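Local structure of putative lipoprotein (Bacteroides fragilis, 3QNK) at residues Val123-Gly128 with Arg453-Arg458; Phe155-Leu160 with Ser189-Tyr194. The protein is a putative SusD-like lipoprotein of the outer membrane that probably binds glycans at the cell surface and helps deliver them to a partner transporter. One frame throughout, in Å; residues are numbered along the deposited sequence.

Contact 1. Residues Val123-Gly128 with Arg453-Arg458; sequences VKRYGG and RFYDVR. With PO4 (phosphate ion), chain F.
K124 lies over the ring of Y455 in a buried cation-pi and CH-pi contact that joins the C-terminal end of helix 101-126 to helix 453-460, two helices more than 300 residues apart in sequence. The methylene CD of K124 sits 3.6 Å from the centroid of the Y455 ring and 16° off its normal, displaced toward the CE1-CZ rim; the two side chains cross at about a right angle. A bend at chi3 (86°) places CE, and the ammonium beyond it stays over the same face, with NZ 4.7 Å from the centroid. The opposite face of the ring is backed by F454. One turn along, R458 reaches the helix end: its NH1 donates to K124 O at 3.2 Å, on a carbonyl lone pair and within the guanidinium plane. R458 NH2 is held by L495 O. The Y455 OH lies 3.0 Å above the R125 guanidinium plane and is hydrogen-bonded to Q39 NE2. R125 itself forms salt bridges with E121 and D74, while NH1 and NH2 both donate to O1 of a phosphate ion, probably from the crystallisation liquor. With an arginine donating to a last-turn carbonyl beside the lysine-tyrosine contact, the C-terminus of one helix packs against a second, joining the N-terminal helical region of the SusD fold to its C-terminal part.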
ATOM      1  N   VAL B 123      10.445  -9.146 -11.943  1.00 47.00           N
ATOM      2  CA  VAL B 123      11.005 -10.341 -12.583  1.00 45.85           C
ATOM      3  C   VAL B 123      12.102 -10.969 -11.734  1.00 48.58           C
ATOM      4  O   VAL B 123      12.076 -12.192 -11.566  1.00 49.59           O
ATOM      5  CB  VAL B 123      11.466 -10.065 -14.041  1.00 49.08           C
ATOM      6  CG1 VAL B 123      12.156 -11.277 -14.657  1.00 47.36           C
ATOM      7  CG2 VAL B 123      10.273  -9.664 -14.890  1.00 49.76           C
ATOM      8  N   LYS B 124      13.022 -10.161 -11.147  1.00 44.23           N
ATOM      9  CA  LYS B 124      14.109 -10.706 -10.310  1.00 42.17           C
ATOM     10  C   LYS B 124      13.549 -11.459  -9.056  1.00 47.37           C
ATOM     11  O   LYS B 124      14.247 -12.291  -8.494  1.00 48.96           O
ATOM     12  CB  LYS B 124      15.164  -9.637  -9.927  1.00 41.36           C
ATOM     13  CG  LYS B 124      14.664  -8.497  -9.047  1.00 50.34           C
ATOM     14  CD  LYS B 124      15.826  -7.655  -8.482  1.00 46.88           C
ATOM     15  CE  LYS B 124      16.320  -6.536  -9.369  1.00 50.11           C
ATOM     16  NZ  LYS B 124      17.758  -6.204  -9.080  1.00 70.60           N
ATOM     17  N   ARG B 125      12.284 -11.238  -8.696  1.00 42.82           N
ATOM     18  CA  ARG B 125      11.628 -11.821  -7.536  1.00 41.69           C
ATOM     19  C   ARG B 125      10.739 -12.993  -7.897  1.00 48.27           C
ATOM     20  O   ARG B 125      11.004 -14.113  -7.459  1.00 48.34           O
ATOM     21  CB  ARG B 125      10.788 -10.753  -6.799  1.00 39.91           C
ATOM     22  CG  ARG B 125      11.598  -9.715  -6.047  1.00 51.13           C
ATOM     23  CD  ARG B 125      10.676  -8.668  -5.480  1.00 62.41           C
ATOM     24  NE  ARG B 125      10.998  -8.280  -4.101  1.00 69.35           N
ATOM     25  CZ  ARG B 125      11.822  -7.286  -3.787  1.00 74.44           C
ATOM     26  NH1 ARG B 125      12.445  -6.611  -4.736  1.00 63.77           N
ATOM     27  NH2 ARG B 125      12.044  -6.974  -2.519  1.00 60.69           N
ATOM     28  N   TYR B 126       9.678 -12.736  -8.689  1.00 46.40           N
ATOM     29  CA  TYR B 126       8.660 -13.726  -9.061  1.00 47.23           C
ATOM     30  C   TYR B 126       8.990 -14.559 -10.322  1.00 53.43           C
ATOM     31  O   TYR B 126       8.378 -15.611 -10.511  1.00 55.77           O
ATOM     32  CB  TYR B 126       7.305 -13.018  -9.276  1.00 48.32           C
ATOM     33  CG  TYR B 126       6.905 -12.072  -8.156  1.00 47.96           C
ATOM     34  CD1 TYR B 126       6.280 -12.545  -7.007  1.00 48.95           C
ATOM     35  CD2 TYR B 126       7.134 -10.704  -8.256  1.00 48.35           C
ATOM     36  CE1 TYR B 126       5.912 -11.682  -5.974  1.00 47.34           C
ATOM     37  CE2 TYR B 126       6.755  -9.831  -7.237  1.00 48.67           C
ATOM     38  CZ  TYR B 126       6.150 -10.326  -6.096  1.00 49.72           C
ATOM     39  OH  TYR B 126       5.756  -9.468  -5.102  1.00 44.20           O
ATOM     40  N   GLY B 127       9.909 -14.085 -11.166  1.00 46.97           N
ATOM     41  CA  GLY B 127      10.263 -14.739 -12.417  1.00 46.47           C
ATOM     42  C   GLY B 127       9.355 -14.182 -13.476  1.00 52.25           C
ATOM     43  O   GLY B 127       9.267 -12.956 -13.621  1.00 55.50           O
ATOM     44  N   GLY B 128       8.619 -15.039 -14.163  1.00 46.32           N
ATOM     45  CA  GLY B 128       7.652 -14.549 -15.136  1.00 46.73           C
ATOM     46  C   GLY B 128       6.528 -13.777 -14.465  1.00 53.23           C
ATOM     47  O   GLY B 128       6.068 -14.152 -13.382  1.00 55.21           O
ATOM     48  N   ARG B 453      23.429  -9.357  -2.994  1.00 48.65           N
ATOM     49  CA  ARG B 453      23.753 -10.681  -2.482  1.00 47.21           C
ATOM     50  C   ARG B 453      22.605 -11.667  -2.606  1.00 53.87           C
ATOM     51  O   ARG B 453      22.817 -12.823  -2.994  1.00 57.22           O
ATOM     52  CB  ARG B 453      24.212 -10.596  -1.016  1.00 45.77           C
ATOM     53  CG  ARG B 453      24.720 -11.912  -0.420  1.00 47.30           C
ATOM     54  CD  ARG B 453      25.802 -12.498  -1.282  1.00 43.55           C
ATOM     55  NE  ARG B 453      26.291 -13.741  -0.725  1.00 36.30           N
ATOM     56  CZ  ARG B 453      27.277 -14.441  -1.252  1.00 50.19           C
ATOM     57  NH1 ARG B 453      27.872 -14.031  -2.367  1.00 47.99           N
ATOM     58  NH2 ARG B 453      27.692 -15.548  -0.663  1.00 36.40           N
ATOM     59  N   PHE B 454      21.404 -11.230  -2.275  1.00 46.55           N
ATOM     60  CA  PHE B 454      20.251 -12.098  -2.279  1.00 43.19           C
ATOM     61  C   PHE B 454      20.004 -12.618  -3.708  1.00 49.88           C
ATOM     62  O   PHE B 454      19.722 -13.796  -3.889  1.00 52.01           O
ATOM     63  CB  PHE B 454      19.052 -11.311  -1.704  1.00 43.74           C
ATOM     64  CG  PHE B 454      17.732 -12.016  -1.807  1.00 42.80           C
ATOM     65  CD1 PHE B 454      17.055 -12.088  -3.029  1.00 43.43           C
ATOM     66  CD2 PHE B 454      17.186 -12.650  -0.707  1.00 41.76           C
ATOM     67  CE1 PHE B 454      15.869 -12.788  -3.135  1.00 43.16           C
ATOM     68  CE2 PHE B 454      16.031 -13.410  -0.828  1.00 43.82           C
ATOM     69  CZ  PHE B 454      15.380 -13.473  -2.033  1.00 42.27           C
ATOM     70  N   TYR B 455      20.128 -11.751  -4.720  1.00 45.38           N
ATOM     71  CA  TYR B 455      19.913 -12.101  -6.125  1.00 43.64           C
ATOM     72  C   TYR B 455      21.127 -12.810  -6.706  1.00 48.17           C
ATOM     73  O   TYR B 455      20.970 -13.608  -7.626  1.00 49.29           O
ATOM     74  CB  TYR B 455      19.538 -10.855  -6.927  1.00 43.21           C
ATOM     75  CG  TYR B 455      18.345 -10.134  -6.336  1.00 42.42           C
ATOM     76  CD1 TYR B 455      17.051 -10.651  -6.470  1.00 42.54           C
ATOM     77  CD2 TYR B 455      18.508  -8.946  -5.630  1.00 44.11           C
ATOM     78  CE1 TYR B 455      15.953 -10.015  -5.885  1.00 41.51           C
ATOM     79  CE2 TYR B 455      17.420  -8.289  -5.059  1.00 45.90           C
ATOM     80  CZ  TYR B 455      16.146  -8.828  -5.185  1.00 49.62           C
ATOM     81  OH  TYR B 455      15.100  -8.139  -4.639  1.00 43.43           O
ATOM     82  N   ASP B 456      22.318 -12.589  -6.135  1.00 44.38           N
ATOM     83  CA  ASP B 456      23.506 -13.314  -6.565  1.00 44.59           C
ATOM     84  C   ASP B 456      23.393 -14.804  -6.123  1.00 48.23           C
ATOM     85  O   ASP B 456      23.559 -15.705  -6.945  1.00 47.84           O
ATOM     86  CB  ASP B 456      24.757 -12.648  -6.011  1.00 46.66           C
ATOM     87  CG  ASP B 456      25.161 -11.355  -6.724  1.00 55.81           C
ATOM     88  OD1 ASP B 456      24.661 -11.104  -7.861  1.00 57.40           O
ATOM     89  OD2 ASP B 456      25.998 -10.609  -6.167  1.00 59.31           O
ATOM     90  N   VAL B 457      22.974 -15.042  -4.873  1.00 42.90           N
ATOM     91  CA  VAL B 457      22.756 -16.377  -4.316  1.00 42.16           C
ATOM     92  C   VAL B 457      21.694 -17.128  -5.157  1.00 48.32           C
ATOM     93  O   VAL B 457      21.854 -18.316  -5.453  1.00 48.48           O
ATOM     94  CB  VAL B 457      22.354 -16.264  -2.811  1.00 44.01           C
ATOM     95  CG1 VAL B 457      21.712 -17.543  -2.282  1.00 41.91           C
ATOM     96  CG2 VAL B 457      23.556 -15.877  -1.947  1.00 43.79           C
ATOM     97  N   ARG B 458      20.635 -16.412  -5.551  1.00 43.89           N
ATOM     98  CA  ARG B 458      19.477 -16.900  -6.311  1.00 41.86           C
ATOM     99  C   ARG B 458      19.860 -17.291  -7.713  1.00 46.76           C
ATOM    100  O   ARG B 458      19.492 -18.388  -8.178  1.00 49.51           O
ATOM    101  CB  ARG B 458      18.416 -15.784  -6.351  1.00 35.69           C
ATOM    102  CG  ARG B 458      17.166 -16.112  -7.118  1.00 34.54           C
ATOM    103  CD  ARG B 458      16.062 -15.141  -6.729  1.00 27.47           C
ATOM    104  NE  ARG B 458      15.267 -15.612  -5.602  1.00 39.23           N
ATOM    105  CZ  ARG B 458      14.078 -15.113  -5.299  1.00 55.72           C
ATOM    106  NH1 ARG B 458      13.558 -14.138  -6.033  1.00 35.61           N
ATOM    107  NH2 ARG B 458      13.389 -15.598  -4.271  1.00 47.07           N
TER
HETATM  108  P   PO4 F 601      12.897  -2.434  -3.303  1.00107.86           P
HETATM  109  O1  PO4 F 601      13.071  -4.018  -3.048  1.00113.93           O
HETATM  110  O2  PO4 F 601      11.344  -1.958  -3.121  1.00111.07           O
HETATM  111  O3  PO4 F 601      14.057  -1.608  -2.511  1.00112.31           O
HETATM  112  O4  PO4 F 601      13.251  -2.123  -4.810  1.00115.80           O

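Contact 2. Residues Phe155-Leu160 with Ser189-Tyr194; sequences FILEDL and SRVELY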
ATOM      1  N   PHE B 155      11.149  -8.346 -22.801  1.00 52.38           N
ATOM      2  CA  PHE B 155      10.393  -7.092 -22.649  1.00 52.44           C
ATOM      3  C   PHE B 155      11.272  -6.013 -22.018  1.00 55.85           C
ATOM      4  O   PHE B 155      11.405  -4.946 -22.605  1.00 57.49           O
ATOM      5  CB  PHE B 155       9.111  -7.318 -21.811  1.00 53.46           C
ATOM      6  CG  PHE B 155       8.139  -6.169 -21.786  1.00 55.25           C
ATOM      7  CD1 PHE B 155       8.325  -5.094 -20.921  1.00 58.52           C
ATOM      8  CD2 PHE B 155       7.007  -6.180 -22.583  1.00 57.10           C
ATOM      9  CE1 PHE B 155       7.428  -4.030 -20.898  1.00 58.79           C
ATOM     10  CE2 PHE B 155       6.092  -5.133 -22.532  1.00 59.83           C
ATOM     11  CZ  PHE B 155       6.319  -4.057 -21.699  1.00 57.89           C
ATOM     12  N   ILE B 156      11.905  -6.311 -20.862  1.00 51.67           N
ATOM     13  CA  ILE B 156      12.801  -5.402 -20.128  1.00 51.07           C
ATOM     14  C   ILE B 156      13.922  -4.927 -21.044  1.00 55.78           C
ATOM     15  O   ILE B 156      14.167  -3.723 -21.155  1.00 55.94           O
ATOM     16  CB  ILE B 156      13.366  -6.049 -18.824  1.00 51.90           C
ATOM     17  CG1 ILE B 156      12.238  -6.380 -17.812  1.00 50.57           C
ATOM     18  CG2 ILE B 156      14.417  -5.147 -18.176  1.00 51.58           C
ATOM     19  CD1 ILE B 156      12.622  -7.444 -16.810  1.00 59.26           C
ATOM     20  N   LEU B 157      14.573  -5.871 -21.725  1.00 52.05           N
ATOM     21  CA  LEU B 157      15.709  -5.566 -22.596  1.00 51.53           C
ATOM     22  C   LEU B 157      15.308  -4.787 -23.837  1.00 59.68           C
ATOM     23  O   LEU B 157      16.108  -3.986 -24.309  1.00 61.56           O
ATOM     24  CB  LEU B 157      16.464  -6.853 -22.956  1.00 50.88           C
ATOM     25  CG  LEU B 157      17.207  -7.516 -21.767  1.00 53.02           C
ATOM     26  CD1 LEU B 157      17.675  -8.913 -22.096  1.00 51.56           C
ATOM     27  CD2 LEU B 157      18.330  -6.640 -21.273  1.00 54.52           C
ATOM     28  N   GLU B 158      14.076  -4.959 -24.351  1.00 58.83           N
ATOM     29  CA  GLU B 158      13.623  -4.168 -25.496  1.00 60.02           C
ATOM     30  C   GLU B 158      13.411  -2.716 -25.066  1.00 63.38           C
ATOM     31  O   GLU B 158      13.789  -1.814 -25.802  1.00 65.09           O
ATOM     32  CB  GLU B 158      12.367  -4.755 -26.134  1.00 62.30           C
ATOM     33  CG  GLU B 158      12.655  -5.309 -27.520  1.00 82.39           C
ATOM     34  CD  GLU B 158      13.222  -4.329 -28.538  1.00120.98           C
ATOM     35  OE1 GLU B 158      12.512  -3.360 -28.893  1.00123.51           O
ATOM     36  OE2 GLU B 158      14.365  -4.549 -29.004  1.00120.34           O
ATOM     37  N   ASP B 159      12.895  -2.500 -23.836  1.00 59.00           N
ATOM     38  CA  ASP B 159      12.697  -1.172 -23.230  1.00 58.79           C
ATOM     39  C   ASP B 159      14.044  -0.481 -23.031  1.00 62.25           C
ATOM     40  O   ASP B 159      14.167   0.699 -23.357  1.00 63.03           O
ATOM     41  CB  ASP B 159      11.944  -1.263 -21.879  1.00 58.86           C
ATOM     42  CG  ASP B 159      10.439  -0.998 -21.926  1.00 69.98           C
ATOM     43  OD1 ASP B 159       9.959  -0.457 -22.946  1.00 72.89           O
ATOM     44  OD2 ASP B 159       9.749  -1.286 -20.916  1.00 75.01           O
ATOM     45  N   LEU B 160      15.064  -1.225 -22.547  1.00 56.39           N
ATOM     46  CA  LEU B 160      16.404  -0.690 -22.318  1.00 55.35           C
ATOM     47  C   LEU B 160      17.129  -0.442 -23.625  1.00 63.09           C
ATOM     48  O   LEU B 160      17.907   0.518 -23.700  1.00 66.25           O
ATOM     49  CB  LEU B 160      17.231  -1.580 -21.391  1.00 54.10           C
ATOM     50  CG  LEU B 160      16.774  -1.589 -19.928  1.00 56.07           C
ATOM     51  CD1 LEU B 160      17.397  -2.722 -19.178  1.00 54.42           C
ATOM     52  CD2 LEU B 160      17.031  -0.238 -19.242  1.00 56.44           C
ATOM     53  N   SER B 189      23.248  -4.591 -18.954  1.00 52.53           N
ATOM     54  CA  SER B 189      24.279  -5.599 -18.642  1.00 51.37           C
ATOM     55  C   SER B 189      23.888  -6.464 -17.427  1.00 57.24           C
ATOM     56  O   SER B 189      24.127  -7.672 -17.474  1.00 58.14           O
ATOM     57  CB  SER B 189      25.647  -4.952 -18.419  1.00 51.85           C
ATOM     58  OG  SER B 189      25.775  -4.266 -17.184  1.00 54.30           O
ATOM     59  N   ARG B 190      23.275  -5.879 -16.362  1.00 51.90           N
ATOM     60  CA  ARG B 190      22.850  -6.658 -15.192  1.00 50.22           C
ATOM     61  C   ARG B 190      21.677  -7.563 -15.537  1.00 53.86           C
ATOM     62  O   ARG B 190      21.730  -8.753 -15.207  1.00 51.84           O
ATOM     63  CB  ARG B 190      22.477  -5.758 -14.024  1.00 49.95           C
ATOM     64  CG  ARG B 190      22.348  -6.541 -12.732  1.00 56.12           C
ATOM     65  CD  ARG B 190      21.520  -5.776 -11.743  1.00 61.61           C
ATOM     66  NE  ARG B 190      22.250  -4.620 -11.232  1.00 60.46           N
ATOM     67  CZ  ARG B 190      21.778  -3.767 -10.332  1.00 72.42           C
ATOM     68  NH1 ARG B 190      20.554  -3.919  -9.839  1.00 74.23           N
ATOM     69  NH2 ARG B 190      22.523  -2.748  -9.922  1.00 45.76           N
ATOM     70  N   VAL B 191      20.620  -6.999 -16.221  1.00 51.73           N
ATOM     71  CA  VAL B 191      19.435  -7.743 -16.680  1.00 51.06           C
ATOM     72  C   VAL B 191      19.884  -8.937 -17.588  1.00 54.41           C
ATOM     73  O   VAL B 191      19.411 -10.066 -17.398  1.00 54.62           O
ATOM     74  CB  VAL B 191      18.423  -6.814 -17.382  1.00 55.99           C
ATOM     75  CG1 VAL B 191      17.234  -7.594 -17.912  1.00 56.22           C
ATOM     76  CG2 VAL B 191      17.935  -5.740 -16.428  1.00 55.94           C
ATOM     77  N   GLU B 192      20.843  -8.697 -18.494  1.00 48.67           N
ATOM     78  CA  GLU B 192      21.396  -9.722 -19.371  1.00 49.53           C
ATOM     79  C   GLU B 192      22.174 -10.781 -18.578  1.00 56.49           C
ATOM     80  O   GLU B 192      22.106 -11.963 -18.907  1.00 59.26           O
ATOM     81  CB  GLU B 192      22.304  -9.104 -20.449  1.00 51.63           C
ATOM     82  CG  GLU B 192      21.580  -8.274 -21.507  1.00 55.99           C
ATOM     83  CD  GLU B 192      22.438  -7.335 -22.350  1.00 75.86           C
ATOM     84  OE1 GLU B 192      23.478  -6.858 -21.843  1.00 71.47           O
ATOM     85  OE2 GLU B 192      22.060  -7.053 -23.512  1.00 66.22           O
ATOM     86  N   LEU B 193      22.894 -10.369 -17.520  1.00 51.02           N
ATOM     87  CA  LEU B 193      23.667 -11.286 -16.681  1.00 47.99           C
ATOM     88  C   LEU B 193      22.730 -12.184 -15.868  1.00 50.46           C
ATOM     89  O   LEU B 193      22.972 -13.395 -15.739  1.00 50.78           O
ATOM     90  CB  LEU B 193      24.618 -10.496 -15.759  1.00 46.76           C
ATOM     91  CG  LEU B 193      25.601 -11.306 -14.897  1.00 49.55           C
ATOM     92  CD1 LEU B 193      26.618 -12.054 -15.756  1.00 50.19           C
ATOM     93  CD2 LEU B 193      26.297 -10.423 -13.909  1.00 50.32           C
ATOM     94  N   TYR B 194      21.655 -11.583 -15.329  1.00 45.23           N
ATOM     95  CA  TYR B 194      20.623 -12.282 -14.559  1.00 43.25           C
ATOM     96  C   TYR B 194      19.986 -13.380 -15.420  1.00 47.83           C
ATOM     97  O   TYR B 194      19.760 -14.456 -14.888  1.00 49.23           O
ATOM     98  CB  TYR B 194      19.576 -11.280 -13.994  1.00 43.24           C
ATOM     99  CG  TYR B 194      19.994 -10.616 -12.686  1.00 43.31           C
ATOM    100  CD1 TYR B 194      21.335 -10.359 -12.405  1.00 45.14           C
ATOM    101  CD2 TYR B 194      19.060 -10.322 -11.697  1.00 43.80           C
ATOM    102  CE1 TYR B 194      21.735  -9.830 -11.175  1.00 46.80           C
ATOM    103  CE2 TYR B 194      19.448  -9.758 -10.468  1.00 44.13           C
ATOM    104  CZ  TYR B 194      20.787  -9.489 -10.224  1.00 52.98           C
ATOM    105  OH  TYR B 194      21.210  -8.896  -9.056  1.00 54.45           O
TER
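V191 has CG1 anti to its backbone N (chi1 177°) and CG2 beside that N, a setting that spreads both methyls toward I156, L157 and L160 on the facing helix. In L157, CG stands anti to the carbonyl carbon (chi1 -68°), and its branch CD2 extends between V191 and E192. CD2 touches V191 CG1 at 3.7 Å, and CD2 also touches the methylene CG of E192, at 3.6 Å. The L157 and V191 side chains slide past each other in opposite directions, whereas L157 and E192 meet at a slant. I156 approaches with its CG2 methyl, which lies 3.7 Å from V191 CG1 and also borders V191 CG2. One turn after I156, L160 offers CD1 to V191 CG2 at 4.1 Å, the longest of these contacts. V191 is thus met by three residues of one helix face, at positions i, i+1 and i+4, and its two methyls divide them: CG1 takes L157, CG2 takes L160, and I156 touches both. No hydrogen bond crosses the interface. E192 contributes through its aliphatic part, its carboxylate being turned to another neighbour, with OE1 hydrogen-bonded to S204 of helix 198-209. The segment axes approach to 10.2 Å and their directions differ by 159°, so the two segments run nearly antiparallel, with L157 and V191 as the nearest residues by CA, 7.3 Å apart. Helix 101-126 adjoins the same layer, where L160 touches A116. Near-antiparallel packing of neighbouring helices through branched apolar side chains is characteristic of the alpha-alpha superhelix, the TPR-like scaffold of SusD-family proteins.

How the contacts relate
Both contacts are essentially buried, although L157 of contact 2 is partly exposed, whereas all four touching residues of contact 1 are buried; their centres lie about 12 Å (contact 1) and 17 Å (contact 2) from the chain centre. Contact 2 pairs helices 149-166 and 181-194 through apolar side chains and the aliphatic part of E192, with no hydrogen bond across; contact 1 joins helix 101-126 to a helix of the C-terminal part, using charge, an aromatic face and a carbonyl. They share no segment but touch directly: V123 CG2 meets I156 CD1 at 3.8 Å. K124 NZ lies 3.7 Å from R190 NH1, like charges in proximity, and R190 has a salt bridge to E393.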